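Local atomic coordinates of molybdopterin-guanine dinucleotide biosynthesis protein A (MobA) (Archaeoglobus fulgidus, PDB entry 3NGW), a protein that probably transfers a guanosine nucleotide from GTP to molybdopterin during the biosynthesis of the molybdenum cofactor. Residues Met16-Val21 against Asn178-Asp183; Gln40-Cys45 against Arg81-Cys86; Arg46-Ala51 against Phe62-His67; Gly71-Ile76 against Asp136-Ala141. All coordinates share one frame; numbering follows the deposited sequence.

Contact 4 is an apolar helix-helix contact whose touching residues are all buried, and contact 1 is buried too but rests on a lysine chain beside a carbonyl. Contacts 2 and 3 are partly exposed and depend on aromatic rings, F83 and W64, set against the strand 40-44 and helix 48-55 region. They share the parallel edge of the sheet, where strand 62-63 pairs with strand 40-44. Contacts 2 and 4 both use helix 72-83; R81 reaches from its C-terminal end to D136 and E139 of contact 4. Contact 1 brings the C-terminal region back to the loop after strand 2-6, and its E17 is salt-bridged to R46 of contact 3.

Contact 1: Met16-Val21 against Asn178-Asp183; sequences MEKTEV and NINTPD
K18 and N180 mark the nearest backbone approach, their CA atoms 8.6 Å apart, and no strand pairing or helix packing joins the two segments. Residues 16-21 belong to the MobA-like nucleotidyltransferase domain, in the later part of the loop that in this family probably binds the nucleotide, and K18-E20 form a 3-10 turn there, with E20 N bonded to E17 O. Residues 178-183 lead into the C-terminal helix 182-194. The gap is bridged by one long side chain. K18 bends at its second torsion (chi2 78°) and then runs nearly extended, which carries its end to the carbonyl of I179. CE makes the close approach, a carbon-oxygen contact of 2.9 Å with I179 O; NZ lies 3.4 Å from that oxygen, at too poor an angle for a hydrogen bond. The ammonium is salt-bridged to D92, whose carboxylate takes K18 NZ and whose backbone bonds to that of I179. I179 turns its own side chain toward the loop and also touches D184, L185 and A188. N180 points its CB away from the loop; its backbone N and that of T181 both bond to D184 OD2, D184 being a calcium ligand in a structure of this protein. The N180 side chain lies about 5 Å from a bound calcium ion, and its ND2 is 3.9 Å from K18 NZ.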
# COMPACT_ATOMS: atom_id res chain seq x y z
N MSE A 16 -14.15 -8.20 -9.71
CA MSE A 16 -13.70 -9.25 -8.81
C MSE A 16 -12.71 -8.68 -7.79
O MSE A 16 -11.93 -7.78 -8.11
CB MSE A 16 -13.03 -10.38 -9.58
CG MSE A 16 -11.74 -9.99 -10.27
SE MSE A 16 -10.81 -11.53 -10.95
CE MSE A 16 -11.35 -11.38 -12.81
N GLU A 17 -12.74 -9.21 -6.57
CA GLU A 17 -11.84 -8.73 -5.53
C GLU A 17 -10.40 -8.79 -5.99
O GLU A 17 -9.97 -9.75 -6.62
CB GLU A 17 -12.02 -9.55 -4.26
CG GLU A 17 -13.30 -9.20 -3.51
CD GLU A 17 -13.44 -9.97 -2.22
OE1 GLU A 17 -12.55 -9.87 -1.36
OE2 GLU A 17 -14.46 -10.67 -2.07
N LYS A 18 -9.66 -7.74 -5.68
CA LYS A 18 -8.27 -7.65 -6.09
C LYS A 18 -7.43 -8.86 -5.73
O LYS A 18 -6.60 -9.32 -6.52
CB LYS A 18 -7.63 -6.40 -5.50
CG LYS A 18 -7.01 -5.49 -6.54
CD LYS A 18 -8.07 -4.68 -7.24
CE LYS A 18 -7.43 -3.55 -8.01
NZ LYS A 18 -8.35 -2.40 -8.11
N THR A 19 -7.64 -9.38 -4.52
CA THR A 19 -6.89 -10.52 -4.03
C THR A 19 -7.03 -11.75 -4.93
O THR A 19 -6.08 -12.52 -5.10
CB THR A 19 -7.32 -10.90 -2.61
OG1 THR A 19 -8.73 -11.20 -2.59
CG2 THR A 19 -7.06 -9.76 -1.65
N GLU A 20 -8.20 -11.90 -5.51
CA GLU A 20 -8.48 -13.05 -6.37
C GLU A 20 -8.00 -12.93 -7.81
O GLU A 20 -7.97 -13.92 -8.54
CB GLU A 20 -9.98 -13.35 -6.32
CG GLU A 20 -10.51 -13.52 -4.89
CD GLU A 20 -9.58 -14.36 -4.01
OE1 GLU A 20 -9.28 -15.51 -4.38
OE2 GLU A 20 -9.15 -13.86 -2.94
N VAL A 21 -7.61 -11.73 -8.23
CA VAL A 21 -7.12 -11.51 -9.59
C VAL A 21 -5.96 -12.45 -9.92
O VAL A 21 -5.02 -12.59 -9.13
CB VAL A 21 -6.65 -10.06 -9.79
CG1 VAL A 21 -6.12 -9.87 -11.20
CG2 VAL A 21 -7.80 -9.11 -9.51
N ASN A 178 -0.03 0.23 -11.47
CA ASN A 178 -1.24 -0.15 -10.76
C ASN A 178 -2.17 -0.98 -11.64
O ASN A 178 -2.18 -0.82 -12.86
CB ASN A 178 -1.99 1.10 -10.29
CG ASN A 178 -1.43 1.67 -8.99
OD1 ASN A 178 -1.91 1.34 -7.91
ND2 ASN A 178 -0.42 2.52 -9.10
N ILE A 179 -2.93 -1.87 -11.02
CA ILE A 179 -3.90 -2.68 -11.73
C ILE A 179 -5.30 -2.30 -11.27
O ILE A 179 -5.71 -2.67 -10.17
CB ILE A 179 -3.73 -4.17 -11.45
CG1 ILE A 179 -2.36 -4.65 -11.93
CG2 ILE A 179 -4.84 -4.95 -12.14
CD1 ILE A 179 -2.14 -6.14 -11.75
N ASN A 180 -6.03 -1.57 -12.11
CA ASN A 180 -7.39 -1.16 -11.74
C ASN A 180 -8.44 -1.45 -12.81
O ASN A 180 -9.60 -1.68 -12.49
CB ASN A 180 -7.43 0.34 -11.43
CG ASN A 180 -6.49 0.74 -10.31
OD1 ASN A 180 -5.27 0.70 -10.46
ND2 ASN A 180 -7.06 1.13 -9.17
N THR A 181 -8.03 -1.45 -14.08
CA THR A 181 -8.95 -1.67 -15.18
C THR A 181 -8.55 -2.76 -16.18
O THR A 181 -7.42 -3.21 -16.19
CB THR A 181 -9.14 -0.37 -15.97
OG1 THR A 181 -7.86 0.14 -16.35
CG2 THR A 181 -9.85 0.65 -15.14
N PRO A 182 -9.49 -3.18 -17.05
CA PRO A 182 -9.21 -4.22 -18.05
C PRO A 182 -7.89 -4.06 -18.80
O PRO A 182 -7.17 -5.04 -19.00
CB PRO A 182 -10.42 -4.14 -18.96
CG PRO A 182 -11.53 -3.81 -17.99
CD PRO A 182 -10.88 -2.71 -17.16
N ASP A 183 -7.57 -2.84 -19.23
CA ASP A 183 -6.32 -2.63 -19.95
C ASP A 183 -5.07 -2.92 -19.07
O ASP A 183 -4.00 -3.22 -19.59
CB ASP A 183 -6.25 -1.21 -20.53
CG ASP A 183 -6.56 -0.14 -19.51
OD1 ASP A 183 -5.83 0.86 -19.47
OD2 ASP A 183 -7.54 -0.27 -18.76

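Contact 2: Gln40-Cys45 against Arg81-Cys86; sequences QTVFVC and RHFGSC
V42 of strand 40-44 faces H82 near the C-terminal end of helix 72-83, the CA atoms 8.8 Å apart; the helix end covers one side of the strand in the alpha/beta sandwich of the domain. CG1 of V42 touches both rings, 3.4 Å from H82 CD2 and 3.8 Å from F83 CE2, while CG2 meets F83 CZ at 3.7 Å. CG1 comes obliquely to the imidazole, as CG2 does to the phenyl. F83 takes the first-torsion position between its backbone N and carbonyl carbon (chi1 61°), which sends the phenyl to the strand. There CE2 lies 3.6 Å from Q40 O. The extended side chain of Q40 slides past the same ring, with its amide plane at 90° to the phenyl and NE2 4.1 Å from CD2. With an alanine in place of F83, V42 CG2 and the Q40 amide would probably lose their covering surface, leaving a gap between strand and helix end. The H82 imidazole has a weak bond to E61, and the Q40 backbone is tied to strand 2-6. The contact itself rests on van der Waals touch at a partly exposed margin, with V42 its buried member.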
# COMPACT_ATOMS: atom_id res chain seq x y z
N GLN A 40 8.59 -7.29 8.42
CA GLN A 40 7.66 -7.23 9.55
C GLN A 40 6.41 -6.62 8.94
O GLN A 40 6.18 -5.41 9.02
CB GLN A 40 8.20 -6.34 10.64
CG GLN A 40 7.43 -6.48 11.93
CD GLN A 40 7.89 -5.50 12.97
OE1 GLN A 40 9.03 -5.04 12.94
NE2 GLN A 40 7.01 -5.18 13.93
N THR A 41 5.60 -7.49 8.35
CA THR A 41 4.42 -7.10 7.60
C THR A 41 3.05 -7.45 8.16
O THR A 41 2.87 -8.48 8.80
CB THR A 41 4.53 -7.74 6.20
OG1 THR A 41 5.82 -7.44 5.66
CG2 THR A 41 3.45 -7.23 5.28
N VAL A 42 2.08 -6.58 7.90
CA VAL A 42 0.69 -6.83 8.26
C VAL A 42 -0.08 -6.52 6.99
O VAL A 42 0.31 -5.66 6.21
CB VAL A 42 0.14 -5.93 9.41
CG1 VAL A 42 0.87 -6.23 10.69
CG2 VAL A 42 0.26 -4.46 9.03
N PHE A 43 -1.15 -7.26 6.77
CA PHE A 43 -1.99 -7.06 5.61
C PHE A 43 -3.28 -6.44 6.12
O PHE A 43 -4.01 -7.05 6.90
CB PHE A 43 -2.23 -8.39 4.92
CG PHE A 43 -0.99 -9.00 4.35
CD1 PHE A 43 -0.59 -8.72 3.04
CD2 PHE A 43 -0.17 -9.80 5.14
CE1 PHE A 43 0.61 -9.23 2.53
CE2 PHE A 43 1.03 -10.31 4.65
CZ PHE A 43 1.43 -10.03 3.34
N VAL A 44 -3.53 -5.20 5.69
CA VAL A 44 -4.70 -4.46 6.12
C VAL A 44 -5.93 -4.69 5.24
O VAL A 44 -5.98 -4.26 4.09
CB VAL A 44 -4.40 -2.95 6.17
CG1 VAL A 44 -5.56 -2.21 6.83
CG2 VAL A 44 -3.10 -2.72 6.93
N CYS A 45 -6.91 -5.37 5.82
CA CYS A 45 -8.16 -5.69 5.13
C CYS A 45 -9.19 -4.59 5.30
O CYS A 45 -9.07 -3.76 6.20
CB CYS A 45 -8.72 -7.00 5.67
SG CYS A 45 -7.52 -8.35 5.66
N ARG A 81 -1.77 2.53 13.89
CA ARG A 81 -2.26 2.23 15.24
C ARG A 81 -1.85 0.82 15.67
O ARG A 81 -1.81 0.52 16.86
CB ARG A 81 -3.79 2.35 15.31
CG ARG A 81 -4.33 3.75 15.05
CD ARG A 81 -3.78 4.77 16.02
NE ARG A 81 -4.40 6.09 15.84
CZ ARG A 81 -3.91 7.23 16.33
NH1 ARG A 81 -2.78 7.23 17.02
NH2 ARG A 81 -4.55 8.37 16.11
N HIS A 82 -1.54 -0.04 14.71
CA HIS A 82 -1.13 -1.40 15.00
C HIS A 82 0.32 -1.55 15.44
O HIS A 82 0.60 -2.16 16.46
CB HIS A 82 -1.37 -2.30 13.78
CG HIS A 82 -0.93 -3.71 13.99
ND1 HIS A 82 -1.56 -4.56 14.87
CD2 HIS A 82 0.11 -4.40 13.48
CE1 HIS A 82 -0.93 -5.72 14.89
NE2 HIS A 82 0.10 -5.65 14.06
N PHE A 83 1.25 -1.01 14.65
CA PHE A 83 2.65 -1.13 15.01
C PHE A 83 3.54 0.08 14.73
O PHE A 83 4.76 -0.03 14.72
CB PHE A 83 3.26 -2.39 14.36
CG PHE A 83 3.22 -2.42 12.85
CD1 PHE A 83 2.76 -1.34 12.11
CD2 PHE A 83 3.66 -3.55 12.16
CE1 PHE A 83 2.75 -1.38 10.72
CE2 PHE A 83 3.65 -3.61 10.77
CZ PHE A 83 3.19 -2.52 10.04
N GLY A 84 2.92 1.25 14.54
CA GLY A 84 3.69 2.46 14.31
C GLY A 84 4.09 2.78 12.88
O GLY A 84 3.36 2.47 11.93
N SER A 85 5.25 3.41 12.73
CA SER A 85 5.78 3.80 11.42
C SER A 85 5.97 2.59 10.53
O SER A 85 6.30 1.50 11.00
CB SER A 85 7.11 4.54 11.57
OG SER A 85 8.18 3.67 11.90
N CYS A 86 5.75 2.79 9.24
CA CYS A 86 5.89 1.71 8.27
C CYS A 86 5.83 2.31 6.89
O CYS A 86 5.63 3.51 6.74
CB CYS A 86 4.72 0.74 8.41
SG CYS A 86 3.10 1.54 8.11

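Contact 3: Arg46-Ala51 against Phe62-His67; sequences RDEKQA and FIWDLH
The indole of W64 lies against the first turn of helix 48-55, and one of its faces is covered by E48. CB of E48 sits 3.4 Å above the ring plane, over its centre, and CG lies 3.6 Å from the centroid of the six-membered ring, 18° off the normal, a CH-pi contact. The glutamate chain is extended and crosses the indole obliquely. A51 meets the same indole at a slant, with CB 3.4 Å from W64 CE3. The same methyl also packs on the CB of F62 at 3.9 Å; the phenyl then leads away to L54 and S55. The contact joins helix and second strand of the beta-alpha-beta unit made of strand 40-44, helix 48-55 and strand 62-63. A serine in place of W64 would probably uncover the CB and CG of E48 and leave the A51 methyl with F62 alone on the strand side. The helix start is fixed by its own side chains. D47 is the N-cap, its OD2 accepting from Q50 N at 2.8 Å. Q50 answers by reaching back, its OE1 accepting from R46 N at 2.8 Å, while its CD lies 3.5 Å above the guanidinium plane of R46, toward the rim of the group. A water accepts from D65 N at 2.6 Å and gives a weak bond to R46 O.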
# COMPACT_ATOMS: atom_id res chain seq x y z
N ARG A 46 -10.21 -4.60 4.46
CA ARG A 46 -11.27 -3.59 4.54
C ARG A 46 -12.14 -3.75 5.77
O ARG A 46 -12.73 -2.78 6.24
CB ARG A 46 -12.13 -3.63 3.28
CG ARG A 46 -12.70 -4.98 2.99
CD ARG A 46 -13.60 -4.94 1.80
NE ARG A 46 -13.96 -6.30 1.42
CZ ARG A 46 -13.29 -7.03 0.53
NH1 ARG A 46 -12.24 -6.52 -0.10
NH2 ARG A 46 -13.67 -8.28 0.30
N ASP A 47 -12.23 -4.97 6.29
CA ASP A 47 -13.02 -5.25 7.49
C ASP A 47 -12.62 -6.60 8.05
O ASP A 47 -11.94 -7.37 7.39
CB ASP A 47 -14.52 -5.23 7.17
CG ASP A 47 -14.91 -6.22 6.10
OD1 ASP A 47 -16.01 -6.09 5.54
OD2 ASP A 47 -14.11 -7.13 5.82
N GLU A 48 -13.05 -6.87 9.28
CA GLU A 48 -12.71 -8.11 9.96
C GLU A 48 -13.19 -9.34 9.19
O GLU A 48 -12.60 -10.41 9.26
CB GLU A 48 -13.31 -8.09 11.37
CG GLU A 48 -13.07 -9.34 12.19
CD GLU A 48 -13.40 -9.14 13.66
OE1 GLU A 48 -14.45 -8.54 13.98
OE2 GLU A 48 -12.61 -9.60 14.52
N LYS A 49 -14.27 -9.16 8.44
CA LYS A 49 -14.83 -10.24 7.64
C LYS A 49 -13.78 -10.73 6.63
O LYS A 49 -13.53 -11.93 6.52
CB LYS A 49 -16.08 -9.72 6.92
CG LYS A 49 -16.84 -10.74 6.11
CD LYS A 49 -18.26 -10.25 5.79
CE LYS A 49 -18.26 -8.95 4.98
NZ LYS A 49 -19.64 -8.57 4.58
N GLN A 50 -13.17 -9.80 5.92
CA GLN A 50 -12.14 -10.14 4.95
C GLN A 50 -10.92 -10.75 5.66
O GLN A 50 -10.34 -11.72 5.18
CB GLN A 50 -11.71 -8.90 4.16
CG GLN A 50 -10.53 -9.16 3.23
CD GLN A 50 -10.19 -7.99 2.35
OE1 GLN A 50 -10.20 -6.85 2.78
NE2 GLN A 50 -9.88 -8.28 1.09
N ALA A 51 -10.55 -10.19 6.80
CA ALA A 51 -9.42 -10.69 7.57
C ALA A 51 -9.68 -12.14 7.94
O ALA A 51 -8.77 -12.97 7.89
CB ALA A 51 -9.21 -9.86 8.83
N PHE A 62 -3.32 -10.52 9.50
CA PHE A 62 -4.36 -9.72 8.86
C PHE A 62 -5.06 -8.85 9.87
O PHE A 62 -5.63 -9.34 10.84
CB PHE A 62 -5.40 -10.61 8.17
CG PHE A 62 -4.84 -11.41 7.04
CD1 PHE A 62 -4.56 -12.77 7.21
CD2 PHE A 62 -4.57 -10.81 5.81
CE1 PHE A 62 -4.00 -13.52 6.18
CE2 PHE A 62 -4.01 -11.56 4.77
CZ PHE A 62 -3.73 -12.92 4.96
N ILE A 63 -5.02 -7.54 9.63
CA ILE A 63 -5.65 -6.59 10.53
C ILE A 63 -6.70 -5.74 9.80
O ILE A 63 -6.87 -5.85 8.59
CB ILE A 63 -4.56 -5.68 11.17
CG1 ILE A 63 -3.85 -4.85 10.10
CG2 ILE A 63 -3.53 -6.55 11.89
CD1 ILE A 63 -2.90 -3.81 10.66
N TRP A 64 -7.40 -4.89 10.55
CA TRP A 64 -8.44 -4.04 9.98
C TRP A 64 -8.65 -2.83 10.88
O TRP A 64 -8.22 -2.85 12.04
CB TRP A 64 -9.74 -4.85 9.84
CG TRP A 64 -10.29 -5.33 11.16
CD1 TRP A 64 -11.13 -4.65 12.00
CD2 TRP A 64 -10.00 -6.58 11.82
NE1 TRP A 64 -11.38 -5.39 13.13
CE2 TRP A 64 -10.71 -6.58 13.04
CE3 TRP A 64 -9.23 -7.69 11.48
CZ2 TRP A 64 -10.65 -7.65 13.94
CZ3 TRP A 64 -9.18 -8.76 12.37
CH2 TRP A 64 -9.89 -8.73 13.59
N ASP A 65 -9.28 -1.78 10.36
CA ASP A 65 -9.55 -0.57 11.15
C ASP A 65 -10.54 -0.90 12.26
O ASP A 65 -11.68 -1.29 11.99
CB ASP A 65 -10.12 0.53 10.26
CG ASP A 65 -10.15 1.90 10.95
OD1 ASP A 65 -9.06 2.48 11.17
OD2 ASP A 65 -11.25 2.38 11.28
N LEU A 66 -10.10 -0.73 13.51
CA LEU A 66 -10.92 -1.04 14.68
C LEU A 66 -12.30 -0.40 14.63
O LEU A 66 -13.29 -1.02 15.01
CB LEU A 66 -10.22 -0.59 15.97
CG LEU A 66 -10.32 -1.51 17.20
CD1 LEU A 66 -9.82 -0.76 18.44
CD2 LEU A 66 -11.77 -1.96 17.42
N HIS A 67 -12.38 0.85 14.18
CA HIS A 67 -13.66 1.52 14.12
C HIS A 67 -14.28 1.52 12.73
O HIS A 67 -14.80 2.53 12.25
CB HIS A 67 -13.54 2.94 14.69
CG HIS A 67 -13.15 2.97 16.14
ND1 HIS A 67 -13.76 2.19 17.09
CD2 HIS A 67 -12.22 3.70 16.79
CE1 HIS A 67 -13.22 2.42 18.27
NE2 HIS A 67 -12.28 3.34 18.12
O HOH W 1 -9.92 -1.85 7.85

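Contact 4: Gly71-Ile76 against Asp136-Ala141; sequences GSIAGI and DELERA. With CA (calcium ion), chain B.
Apolar packing comes first: L138 forks between I73 and I76. Its CD1 lies 3.6 Å from I76 CG2, and its CD2 is 4.0 Å from I73 CG2. In both isoleucines CG2 is the branch opposite the backbone N, with CG1 beside that N (chi1 -58° in I73, -66° in I76), and it is this methyl that each presents to the leucine. I73 CG2 also comes within 3.4 Å of the backbone oxygen of L138, while its CD1 makes a looser contact with A141 CB at 4.5 Å. L138 runs at a slant across both isoleucines; the axes of 72-76 and 136-141 approach to 9.2 Å with 140° between their directions, a roughly antiparallel packing of two helices of the alpha/beta domain. P152 of helix 150-154 touches L138 and A141, and I149 and I142 touch I73, extending the hydrophobic cluster beyond the pair. The polar groups lie away from this interface. Within helix 135-143, one turn apart, R140 NH1 and E137 OE1 form a 2.7 Å salt bridge. R81, from the later part of helix 72-83, is salt-bridged to both E139 and D136, tying the two helices together by charge as well. The last kind is metal coordination. D136 OD2 binds a calcium ion at 2.8 Å, and D136 OD1 lies 2.9 Å from the calcium. Three waters are further ligands, and all three also donate to D136 OD1, two of them weakly.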
# COMPACT_ATOMS: atom_id res chain seq x y z
N GLY A 71 -11.79 2.71 3.12
CA GLY A 71 -10.87 3.36 2.20
C GLY A 71 -9.40 3.23 2.54
O GLY A 71 -9.04 2.54 3.49
N SER A 72 -8.55 3.91 1.78
CA SER A 72 -7.11 3.85 2.00
C SER A 72 -6.66 4.52 3.29
O SER A 72 -5.83 3.97 4.02
CB SER A 72 -6.39 4.48 0.81
OG SER A 72 -6.73 3.80 -0.38
N ILE A 73 -7.19 5.71 3.57
CA ILE A 73 -6.85 6.45 4.78
C ILE A 73 -7.12 5.61 6.03
O ILE A 73 -6.37 5.68 7.01
CB ILE A 73 -7.67 7.75 4.89
CG1 ILE A 73 -7.45 8.64 3.67
CG2 ILE A 73 -7.27 8.51 6.14
CD1 ILE A 73 -8.32 9.90 3.68
N ALA A 74 -8.19 4.83 6.01
CA ALA A 74 -8.55 4.00 7.15
C ALA A 74 -7.60 2.83 7.28
O ALA A 74 -7.34 2.33 8.38
CB ALA A 74 -9.98 3.50 7.00
N GLY A 75 -7.08 2.38 6.14
CA GLY A 75 -6.16 1.27 6.11
C GLY A 75 -4.79 1.68 6.61
O GLY A 75 -4.16 0.94 7.36
N ILE A 76 -4.32 2.85 6.19
CA ILE A 76 -3.02 3.36 6.63
C ILE A 76 -3.09 3.63 8.12
O ILE A 76 -2.21 3.22 8.89
CB ILE A 76 -2.65 4.65 5.87
CG1 ILE A 76 -2.44 4.33 4.39
CG2 ILE A 76 -1.39 5.27 6.45
CD1 ILE A 76 -2.30 5.57 3.51
N ASP A 136 -2.92 10.87 13.75
CA ASP A 136 -4.01 11.71 14.22
C ASP A 136 -4.74 12.44 13.11
O ASP A 136 -5.96 12.45 13.07
CB ASP A 136 -3.51 12.74 15.24
CG ASP A 136 -3.05 12.10 16.53
OD1 ASP A 136 -3.72 11.16 17.00
OD2 ASP A 136 -2.02 12.55 17.08
N GLU A 137 -3.98 13.05 12.21
CA GLU A 137 -4.58 13.78 11.10
C GLU A 137 -5.36 12.83 10.18
O GLU A 137 -6.40 13.20 9.64
CB GLU A 137 -3.50 14.54 10.32
CG GLU A 137 -3.93 15.94 9.92
CD GLU A 137 -4.52 16.72 11.08
OE1 GLU A 137 -3.82 16.91 12.10
OE2 GLU A 137 -5.69 17.15 10.97
N LEU A 138 -4.85 11.62 10.02
CA LEU A 138 -5.52 10.62 9.19
C LEU A 138 -6.81 10.17 9.85
O LEU A 138 -7.83 9.99 9.19
CB LEU A 138 -4.61 9.40 8.95
CG LEU A 138 -3.36 9.63 8.10
CD1 LEU A 138 -2.63 8.31 7.89
CD2 LEU A 138 -3.75 10.23 6.76
N GLU A 139 -6.77 10.01 11.17
CA GLU A 139 -7.95 9.57 11.90
C GLU A 139 -9.02 10.64 11.92
O GLU A 139 -10.21 10.33 11.86
CB GLU A 139 -7.57 9.20 13.33
CG GLU A 139 -8.75 8.80 14.17
CD GLU A 139 -8.32 8.26 15.50
OE1 GLU A 139 -7.38 8.83 16.10
OE2 GLU A 139 -8.92 7.27 15.97
N ARG A 140 -8.62 11.91 12.02
CA ARG A 140 -9.58 12.99 12.03
C ARG A 140 -10.32 12.97 10.70
O ARG A 140 -11.54 13.14 10.65
CB ARG A 140 -8.90 14.35 12.22
CG ARG A 140 -8.32 14.54 13.61
CD ARG A 140 -7.90 15.98 13.84
NE ARG A 140 -7.12 16.10 15.08
CZ ARG A 140 -5.80 15.92 15.16
NH1 ARG A 140 -5.10 15.64 14.07
NH2 ARG A 140 -5.19 16.01 16.33
N ALA A 141 -9.58 12.74 9.62
CA ALA A 141 -10.16 12.69 8.28
C ALA A 141 -11.20 11.57 8.17
O ALA A 141 -12.25 11.75 7.55
CB ALA A 141 -9.06 12.49 7.25
CA CA B . -2.34 11.29 19.57
O HOH W 2 -1.13 9.30 17.90
O HOH W 3 -5.04 11.77 20.02
O HOH W 4 -3.44 8.96 19.38